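Local coordinates for RagB/SusD domain protein (Flavobacterium johnsoniae, PDB 5J5U) that binds chitin and, as a SusD homolog, probably helps hand chitin-derived sugar chains to an outer-membrane uptake system during chitin utilization, at residues R189-L192 and A193-S197; I146-S149 and F150-D153; V335-S338 and E339-L343. All coordinates share one frame; numbering follows the deposited sequence.

Contact 1. Residues R189-L192 and A193-S197; sequences RLRL and AMRIS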
# COMPACT_ATOMS: atom_id res chain seq x y z
N ARG A 189 -9.98 -9.64 0.04
CA ARG A 189 -10.56 -10.29 -1.13
C ARG A 189 -11.02 -9.27 -2.16
O ARG A 189 -10.76 -9.43 -3.36
CB ARG A 189 -11.73 -11.18 -0.72
CG ARG A 189 -12.43 -11.89 -1.87
CD ARG A 189 -13.25 -13.03 -1.29
NE ARG A 189 -13.90 -13.84 -2.30
CZ ARG A 189 -14.59 -14.94 -2.02
NH1 ARG A 189 -14.71 -15.33 -0.76
NH2 ARG A 189 -15.15 -15.65 -2.99
N LEU A 190 -11.67 -8.21 -1.69
CA LEU A 190 -12.11 -7.12 -2.57
C LEU A 190 -10.93 -6.35 -3.22
O LEU A 190 -11.01 -5.90 -4.37
CB LEU A 190 -13.01 -6.16 -1.78
CG LEU A 190 -13.59 -4.95 -2.51
CD1 LEU A 190 -14.50 -5.39 -3.63
CD2 LEU A 190 -14.34 -4.07 -1.52
N ARG A 191 -9.87 -6.13 -2.44
CA ARG A 191 -8.67 -5.48 -2.94
C ARG A 191 -8.08 -6.30 -4.11
O ARG A 191 -7.72 -5.76 -5.16
CB ARG A 191 -7.65 -5.30 -1.81
CG ARG A 191 -6.27 -4.87 -2.28
CD ARG A 191 -5.22 -5.01 -1.20
NE ARG A 191 -5.27 -3.91 -0.25
CZ ARG A 191 -4.36 -3.71 0.69
NH1 ARG A 191 -3.33 -4.55 0.79
NH2 ARG A 191 -4.47 -2.67 1.51
N LEU A 192 -7.99 -7.60 -3.90
CA LEU A 192 -7.48 -8.50 -4.94
C LEU A 192 -8.45 -8.54 -6.14
O LEU A 192 -8.02 -8.56 -7.30
CB LEU A 192 -7.22 -9.89 -4.36
CG LEU A 192 -6.18 -9.85 -3.24
CD1 LEU A 192 -6.17 -11.08 -2.40
CD2 LEU A 192 -4.78 -9.60 -3.78
N ALA A 193 -9.75 -8.52 -5.86
CA ALA A 193 -10.73 -8.55 -6.93
C ALA A 193 -10.59 -7.35 -7.82
O ALA A 193 -10.56 -7.47 -9.04
CB ALA A 193 -12.15 -8.61 -6.37
N MET A 194 -10.49 -6.16 -7.21
CA MET A 194 -10.35 -4.96 -8.03
C MET A 194 -9.02 -4.98 -8.76
O MET A 194 -8.93 -4.50 -9.90
CB MET A 194 -10.50 -3.70 -7.18
CG MET A 194 -11.93 -3.52 -6.63
SD MET A 194 -13.29 -3.66 -7.84
CE MET A 194 -13.66 -5.37 -7.73
N ARG A 195 -8.00 -5.57 -8.14
CA ARG A 195 -6.69 -5.50 -8.79
C ARG A 195 -6.68 -6.26 -10.13
O ARG A 195 -5.92 -5.92 -11.02
CB ARG A 195 -5.58 -6.00 -7.85
CG ARG A 195 -4.19 -5.59 -8.32
CD ARG A 195 -3.31 -5.19 -7.15
NE ARG A 195 -3.80 -3.99 -6.48
CZ ARG A 195 -3.60 -3.73 -5.19
NH1 ARG A 195 -2.92 -4.60 -4.46
NH2 ARG A 195 -4.08 -2.62 -4.64
N ILE A 196 -7.51 -7.29 -10.28
CA ILE A 196 -7.59 -8.00 -11.56
C ILE A 196 -8.77 -7.59 -12.44
O ILE A 196 -9.19 -8.37 -13.30
CB ILE A 196 -7.64 -9.53 -11.37
CG1 ILE A 196 -8.85 -9.92 -10.52
CG2 ILE A 196 -6.33 -10.03 -10.78
CD1 ILE A 196 -9.05 -11.41 -10.40
N SER A 197 -9.27 -6.37 -12.27
CA SER A 197 -10.43 -5.90 -13.03
C SER A 197 -10.10 -5.78 -14.51
O SER A 197 -10.95 -6.04 -15.36
CB SER A 197 -10.92 -4.54 -12.51
OG SER A 197 -9.93 -3.55 -12.71
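Arg191 and Arg195, one helical turn apart, lie alongside each other and point the same way. Contact between them is carried by the methylene chain of the first: Arg191 CG sits over one face of the Arg195 guanidinium, 3.9 Å from Arg195 NH2. Both chains start out anti to the backbone N (chi1 169° in Arg191 and -164° in Arg195), which sends them off the same side of the helix, and later bends turn their ends. The two guanidinium planes are 31° apart.

The ends of both arginines are turned to carboxylates, and Glu417 is approached by both. Arg191 forms a salt bridge with Glu339, and Arg195 forms salt bridges with Glu417 and Asp117; the ion pair from Arg191 to Glu417 is longer and weak. The carboxylates probably fix the rotation of both ends.

Apolar contact is slighter and falls on another face of the helix, where Leu190 CD1 meets Met194 CE at 4.2 Å, methyl against methyl. Met194 is bent at chi2 and chi3, and its chain crosses that of Leu190 at a slant.

The backbone bonds are those of an alpha-helix coming to its end. Met194 N donates to Leu190 O at 2.9 Å, whereas the last of the series, Ile196 N to Leu192 O, has lengthened to 3.3 Å, and Ile196 is the first residue to leave helical geometry.

This is the C-terminal end of helix 178-195. Its residues here are all buried: Leu192 packs on helix 143-160, Leu190 and Met194 on helix 337-349, and Arg189 on helix 201-214.

Contact 2. Residues I146-S149 and F150-D153; sequences IYNS and FFKD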
# COMPACT_ATOMS: atom_id res chain seq x y z
N ILE A 146 -1.42 -17.59 -8.51
CA ILE A 146 -1.19 -17.10 -7.16
C ILE A 146 -2.46 -16.42 -6.70
O ILE A 146 -2.92 -16.62 -5.58
CB ILE A 146 0.01 -16.10 -7.07
CG1 ILE A 146 1.34 -16.77 -7.44
CG2 ILE A 146 0.12 -15.51 -5.68
CD1 ILE A 146 2.57 -15.87 -7.27
N TYR A 147 -3.04 -15.63 -7.58
CA TYR A 147 -4.27 -14.92 -7.27
C TYR A 147 -5.50 -15.83 -7.08
O TYR A 147 -6.33 -15.57 -6.19
CB TYR A 147 -4.54 -13.88 -8.36
CG TYR A 147 -4.09 -12.51 -7.96
CD1 TYR A 147 -2.72 -12.17 -7.92
CD2 TYR A 147 -5.01 -11.54 -7.58
CE1 TYR A 147 -2.31 -10.90 -7.55
CE2 TYR A 147 -4.61 -10.29 -7.20
CZ TYR A 147 -3.27 -9.97 -7.18
OH TYR A 147 -2.92 -8.70 -6.78
N ASN A 148 -5.65 -16.87 -7.91
CA ASN A 148 -6.73 -17.86 -7.68
C ASN A 148 -6.55 -18.52 -6.32
O ASN A 148 -7.52 -18.78 -5.59
CB ASN A 148 -6.76 -18.93 -8.78
CG ASN A 148 -7.33 -18.42 -10.09
OD1 ASN A 148 -8.13 -17.48 -10.09
ND2 ASN A 148 -6.92 -19.02 -11.20
N SER A 149 -5.30 -18.82 -5.97
CA SER A 149 -5.00 -19.41 -4.67
C SER A 149 -5.33 -18.42 -3.52
O SER A 149 -5.89 -18.81 -2.47
CB SER A 149 -3.55 -19.89 -4.66
OG SER A 149 -3.10 -20.21 -3.37
N PHE A 150 -5.05 -17.13 -3.73
CA PHE A 150 -5.47 -16.08 -2.77
C PHE A 150 -6.98 -16.12 -2.53
O PHE A 150 -7.45 -16.13 -1.39
CB PHE A 150 -5.10 -14.67 -3.27
CG PHE A 150 -3.63 -14.34 -3.21
CD1 PHE A 150 -2.75 -15.08 -2.43
CD2 PHE A 150 -3.13 -13.26 -3.93
CE1 PHE A 150 -1.42 -14.76 -2.39
CE2 PHE A 150 -1.78 -12.94 -3.89
CZ PHE A 150 -0.93 -13.67 -3.11
N PHE A 151 -7.74 -16.10 -3.62
CA PHE A 151 -9.19 -16.07 -3.51
C PHE A 151 -9.67 -17.32 -2.77
O PHE A 151 -10.52 -17.23 -1.88
CB PHE A 151 -9.86 -15.97 -4.89
CG PHE A 151 -9.67 -14.65 -5.56
CD1 PHE A 151 -9.97 -13.46 -4.90
CD2 PHE A 151 -9.16 -14.58 -6.86
CE1 PHE A 151 -9.78 -12.21 -5.53
CE2 PHE A 151 -8.97 -13.36 -7.50
CZ PHE A 151 -9.28 -12.16 -6.82
N LYS A 152 -9.13 -18.48 -3.14
CA LYS A 152 -9.50 -19.72 -2.46
C LYS A 152 -9.25 -19.68 -0.94
O LYS A 152 -10.15 -19.97 -0.14
CB LYS A 152 -8.76 -20.92 -3.06
CG LYS A 152 -9.21 -22.25 -2.47
CD LYS A 152 -8.27 -23.40 -2.85
CE LYS A 152 -8.90 -24.74 -2.49
NZ LYS A 152 -8.09 -25.93 -2.89
N ASP A 153 -8.04 -19.29 -0.55
CA ASP A 153 -7.72 -19.21 0.86
C ASP A 153 -8.58 -18.20 1.62
O ASP A 153 -8.96 -18.45 2.75
CB ASP A 153 -6.26 -18.87 1.07
CG ASP A 153 -5.38 -20.07 0.92
OD1 ASP A 153 -5.94 -21.17 0.79
OD2 ASP A 153 -4.14 -19.92 0.97
O HOH W 1 -2.78 -18.31 -0.84
O HOH W 2 -5.01 -22.43 -1.71
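The CG2 methyl of Ile146 is a bump set against the flat of the Phe150 ring. It lies over the face, 3.8 Å from the ring centroid and 30° off the normal, a CH-pi contact in which Phe150 CZ comes closest to the methyl. Ile146 holds CG2 anti to its own N, with CG1 anti to the carbonyl carbon instead (chi1 -64°), which leaves the CG2 methyl as the branch facing the ring. Ile146 O lies 3.3 Å above the plane of the same ring, offset toward its rim.

The edge of Phe150 is in turn the bump for Tyr147. Phe150 CD2 stands 4.1 Å above the centre of the tyrosine ring, an edge-to-face pair with planes at 57°. Phe151 CE2 comes to the edge of that tyrosine ring, near its plane, so Tyr147 receives one phenylalanine on a face and another at its rim.

These i to i+3 and i to i+4 contacts form the buried flank of helix 143-160, part of the alpha-helical body of this SusD-family protein; there Leu192 of helix 178-195 packs against all three aromatic side chains, and Tyr147 OH is hydrogen-bonded to Asp117.

Toward solvent the packing gives way to water. Ser149 OG and Asp153 OD2 stay 4.5 Å apart, a gap spanned by a water that donates to Asp153 OD2 at 2.8 Å; a second water reaches OD1, its bond to Ser149 OG being weak.

Contact 3. Residues V335-S338 and E339-L343; sequences VSYS and ESQLL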
# COMPACT_ATOMS: atom_id res chain seq x y z
N VAL A 335 -4.68 -2.22 6.02
CA VAL A 335 -5.91 -2.27 5.23
C VAL A 335 -6.96 -1.40 5.90
O VAL A 335 -7.06 -1.39 7.13
CB VAL A 335 -6.45 -3.71 5.07
CG1 VAL A 335 -7.45 -3.76 3.94
CG2 VAL A 335 -5.29 -4.74 4.85
N SER A 336 -7.76 -0.70 5.12
CA SER A 336 -8.58 0.35 5.70
C SER A 336 -10.04 0.28 5.29
O SER A 336 -10.39 -0.33 4.27
CB SER A 336 -8.02 1.72 5.34
OG SER A 336 -8.25 2.01 3.98
N TYR A 337 -10.89 0.93 6.09
CA TYR A 337 -12.31 1.04 5.78
C TYR A 337 -12.51 2.00 4.61
O TYR A 337 -13.34 1.77 3.70
CB TYR A 337 -13.09 1.53 7.01
CG TYR A 337 -14.56 1.80 6.73
CD1 TYR A 337 -15.40 0.77 6.35
CD2 TYR A 337 -15.09 3.08 6.85
CE1 TYR A 337 -16.73 1.00 6.10
CE2 TYR A 337 -16.44 3.31 6.60
CZ TYR A 337 -17.25 2.26 6.22
OH TYR A 337 -18.58 2.47 5.95
N SER A 338 -11.72 3.07 4.61
CA SER A 338 -11.71 4.01 3.51
C SER A 338 -11.46 3.28 2.20
O SER A 338 -12.20 3.45 1.23
CB SER A 338 -10.66 5.10 3.74
OG SER A 338 -10.52 5.92 2.58
N GLU A 339 -10.42 2.45 2.18
CA GLU A 339 -10.10 1.65 1.00
C GLU A 339 -11.29 0.78 0.55
O GLU A 339 -11.64 0.80 -0.62
CB GLU A 339 -8.88 0.76 1.26
CG GLU A 339 -8.81 -0.46 0.37
CD GLU A 339 -7.59 -1.32 0.64
OE1 GLU A 339 -7.02 -1.19 1.75
OE2 GLU A 339 -7.21 -2.12 -0.25
N SER A 340 -11.89 0.03 1.47
CA SER A 340 -12.98 -0.88 1.11
C SER A 340 -14.14 -0.11 0.50
O SER A 340 -14.75 -0.56 -0.47
CB SER A 340 -13.47 -1.68 2.33
OG SER A 340 -14.09 -0.86 3.31
N GLN A 341 -14.42 1.07 1.05
CA GLN A 341 -15.53 1.87 0.53
C GLN A 341 -15.21 2.45 -0.84
O GLN A 341 -16.08 2.55 -1.71
CB GLN A 341 -15.91 2.99 1.51
CG GLN A 341 -16.45 2.49 2.84
CD GLN A 341 -17.52 1.43 2.66
OE1 GLN A 341 -18.66 1.74 2.33
NE2 GLN A 341 -17.15 0.17 2.87
N LEU A 342 -13.96 2.83 -1.06
CA LEU A 342 -13.57 3.40 -2.35
C LEU A 342 -13.54 2.31 -3.45
O LEU A 342 -13.97 2.52 -4.59
CB LEU A 342 -12.22 4.11 -2.23
CG LEU A 342 -12.24 5.44 -1.46
CD1 LEU A 342 -10.84 6.03 -1.27
CD2 LEU A 342 -13.12 6.46 -2.14
N LEU A 343 -13.11 1.11 -3.08
CA LEU A 343 -13.15 -0.04 -3.98
C LEU A 343 -14.60 -0.39 -4.31
O LEU A 343 -14.92 -0.65 -5.47
CB LEU A 343 -12.44 -1.25 -3.36
CG LEU A 343 -10.93 -1.12 -3.16
CD1 LEU A 343 -10.38 -2.26 -2.33
CD2 LEU A 343 -10.21 -1.02 -4.52
O HOH W 3 -5.96 1.09 2.93
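A capping box opens helix 337-349, built by Ser336 at the N-cap and Glu339 three residues on. Glu339 N donates to Ser336 OG at 2.9 Å, while the return bond, from Ser336 N to Glu339 OE1, is weak at 3.5 Å. Ser336 OG sits between its backbone N and carbonyl carbon (chi1 72°), the rotation that brings it to the Glu339 N-H. A water bridges the same two side chains, bonded to Ser336 OG and donating to Glu339 OE1 at 2.8 Å. The same carboxylate oxygen has Val335 CG1 beside it at 3.4 Å. OE2 is taken up by an arginine of helix 178-195 and by Tyr411 OH, so both oxygens of this buried carboxylate have partners, which probably helps keep it ionised.

In the first turn Tyr337 O is gripped twice. Gln341 N approaches nearly straight on, and Ser340 OG donates from well off that line at 2.8 Å, with a C=O...donor angle of 117°. Gln341 NE2 donates to Ser340 OG, which lies close to the plane of the Gln341 amide. That bond probably helps hold the amide flat against the CE1 and CZ side of the tyrosine: ring and amide planes are only 16° apart, Gln341 NE2 is 3.4 Å from Tyr337 CE1, and Gln341 CG makes a CH-pi contact over the ring face, 3.7 Å from the centroid.

Just before the cap, Val335 pairs through its backbone with Cys224 of strand 224-226. Around the new helix, Tyr337 and Gln341 touch helix 357-371, Leu342 packs on helix 399-410, and Val335 and Ser340 meet helix 178-195.

In the fold
Contact 1 is the hub of the three. Leu192 of helix 178-195, and Ile196 just beyond its end, pack against contact 2 on one flank, while contacts 1 and 3 are joined by packing of Leu190 and Met194 and by a shared ion pair. Contacts 2 and 3 do not touch, their nearest atoms being about 10 Å apart. Chemistry follows place: contacts 1 and 3 are buried, and there charges are met by opposite charges; contact 3 caps a helix start, and contact 1 lies where a helix ends. Contact 2, in mid-helix and partly buried, divides into an aromatic inner side and a watered, polar outer one.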